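Local structure of probable ABC transporter extracellular-binding protein YckB (Bacillus subtilis, 2IEE) at residues N162-Y165 / L166-A170. The protein probably serves as the extracellular solute-binding component of an ABC transport system, capturing a solute outside the cell for uptake. Sequence-based numbering, arbitrary orientation.
Sequences NEQY and LKDVA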
loop_
_atom_site.group_PDB
_atom_site.type_symbol
_atom_site.label_atom_id
_atom_site.label_comp_id
_atom_site.label_asym_id
_atom_site.label_seq_id
_atom_site.Cartn_x
_atom_site.Cartn_y
_atom_site.Cartn_z
ATOM N N ASN A 162 -1.752 15.993 -5.975
ATOM C CA ASN A 162 -2.370 15.655 -4.699
ATOM C C ASN A 162 -2.815 16.915 -3.978
ATOM O O ASN A 162 -3.876 16.945 -3.355
ATOM C CB ASN A 162 -1.383 14.886 -3.816
ATOM C CG ASN A 162 -0.918 13.595 -4.450
ATOM O OD1 ASN A 162 -0.411 13.590 -5.573
ATOM N ND2 ASN A 162 -1.081 12.490 -3.732
ATOM N N GLU A 163 -1.994 17.954 -4.057
ATOM C CA GLU A 163 -2.312 19.214 -3.409
ATOM C C GLU A 163 -3.572 19.817 -4.014
ATOM O O GLU A 163 -4.406 20.387 -3.305
ATOM C CB GLU A 163 -1.137 20.184 -3.550
ATOM C CG GLU A 163 -1.452 21.626 -3.175
ATOM C CD GLU A 163 -0.199 22.474 -3.048
ATOM O OE1 GLU A 163 0.763 22.230 -3.811
ATOM O OE2 GLU A 163 -0.177 23.385 -2.191
ATOM N N GLN A 164 -3.714 19.680 -5.327
ATOM C CA GLN A 164 -4.875 20.216 -6.023
ATOM C C GLN A 164 -6.148 19.501 -5.580
ATOM O O GLN A 164 -7.150 20.138 -5.264
ATOM C CB GLN A 164 -4.691 20.072 -7.536
ATOM C CG GLN A 164 -5.758 20.778 -8.339
ATOM C CD GLN A 164 -5.861 22.248 -7.982
ATOM O OE1 GLN A 164 -4.908 23.009 -8.156
ATOM N NE2 GLN A 164 -7.019 22.655 -7.472
ATOM N N TYR A 165 -6.102 18.174 -5.559
ATOM C CA TYR A 165 -7.252 17.385 -5.140
ATOM C C TYR A 165 -7.711 17.804 -3.746
ATOM O O TYR A 165 -8.894 18.027 -3.508
ATOM C CB TYR A 165 -6.900 15.897 -5.109
ATOM C CG TYR A 165 -6.819 15.222 -6.459
ATOM C CD1 TYR A 165 -7.947 15.089 -7.261
ATOM C CD2 TYR A 165 -5.627 14.662 -6.907
ATOM C CE1 TYR A 165 -7.890 14.409 -8.475
ATOM C CE2 TYR A 165 -5.558 13.980 -8.122
ATOM C CZ TYR A 165 -6.697 13.854 -8.896
ATOM O OH TYR A 165 -6.644 13.153 -10.074
ATOM N N LEU A 166 -6.761 17.917 -2.828
ATOM C CA LEU A 166 -7.070 18.277 -1.451
ATOM C C LEU A 166 -7.662 19.682 -1.303
ATOM O O LEU A 166 -8.616 19.876 -0.550
ATOM C CB LEU A 166 -5.809 18.133 -0.591
ATOM C CG LEU A 166 -5.203 16.720 -0.571
ATOM C CD1 LEU A 166 -3.814 16.769 0.052
ATOM C CD2 LEU A 166 -6.111 15.765 0.212
ATOM N N LYS A 167 -7.109 20.655 -2.022
ATOM C CA LYS A 167 -7.615 22.024 -1.932
ATOM C C LYS A 167 -9.031 22.171 -2.471
ATOM O O LYS A 167 -9.802 22.990 -1.974
ATOM C CB LYS A 167 -6.689 22.999 -2.668
ATOM C CG LYS A 167 -5.327 23.139 -2.024
ATOM C CD LYS A 167 -4.567 24.329 -2.578
ATOM C CE LYS A 167 -3.154 24.383 -2.013
ATOM N NZ LYS A 167 -3.139 24.379 -0.518
ATOM N N ASP A 168 -9.372 21.381 -3.484
ATOM C CA ASP A 168 -10.708 21.438 -4.062
ATOM C C ASP A 168 -11.730 20.912 -3.065
ATOM O O ASP A 168 -12.896 21.308 -3.085
ATOM C CB ASP A 168 -10.768 20.633 -5.368
ATOM C CG ASP A 168 -9.921 21.251 -6.470
ATOM O OD1 ASP A 168 -9.806 22.496 -6.505
ATOM O OD2 ASP A 168 -9.377 20.497 -7.300
ATOM N N VAL A 169 -11.296 20.001 -2.201
ATOM C CA VAL A 169 -12.192 19.480 -1.183
ATOM C C VAL A 169 -12.389 20.618 -0.187
ATOM O O VAL A 169 -13.520 20.989 0.141
ATOM C CB VAL A 169 -11.588 18.283 -0.431
ATOM C CG1 VAL A 169 -12.452 17.953 0.789
ATOM C CG2 VAL A 169 -11.496 17.082 -1.348
ATOM N N ALA A 170 -11.271 21.171 0.272
ATOM C CA ALA A 170 -11.278 22.275 1.229
ATOM C C ALA A 170 -12.077 23.459 0.696
ATOM O O ALA A 170 -12.801 24.111 1.435
ATOM C CB ALA A 170 -9.845 22.716 1.530
#
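E163 and K167, one helical turn apart, form an i to i+4 salt bridge, with OE2 of E163 3.5 Å from NZ of K167. The chains run side by side, E163 extended beyond CG; CE is the K167 atom nearest OE2 of E163, at 3.1 Å, and the bend at chi4 carries NZ past that oxygen, not straight at it. The shafts also touch, CE of K167 lying 3.4 Å from CG of E163. With an alanine at K167, the E163 carboxylate is likely to lose this positive partner and the cover along its CG. One residue on, the NE2 amide group of Q164 straddles the carboxylate of D168 through two weak hydrogen bonds, to OD1 at 3.0 Å and to OD2 at 3.2 Å, the second nearly straight (174°). Amide and carboxylate planes are 35° apart, and a bend at chi2 (56°) turns the glutamine end toward the acid. The carboxylate has further partners: R173 makes a salt bridge to OD1 and the hydroxyl of Y157 a hydrogen bond to OD2. Y157 also meets the Y165 ring edge-to-face. Beneath these side chains the backbone keeps alpha-helical spacing, as in K167 N to E163 O at 3.0 Å; V169 N to Y165 O is weaker, stretched to 3.4 Å. Buried L166 packs CG against the carbonyl oxygen of N162 and reaches F191 beyond the helix. Two i to i+4 pairs at successive positions thus run along helix 162-171, E163/K167 partly exposed and Q164 reaching buried D168; the helix precedes strand 176-180 of the mixed sheet in this family 3 solute-binding protein.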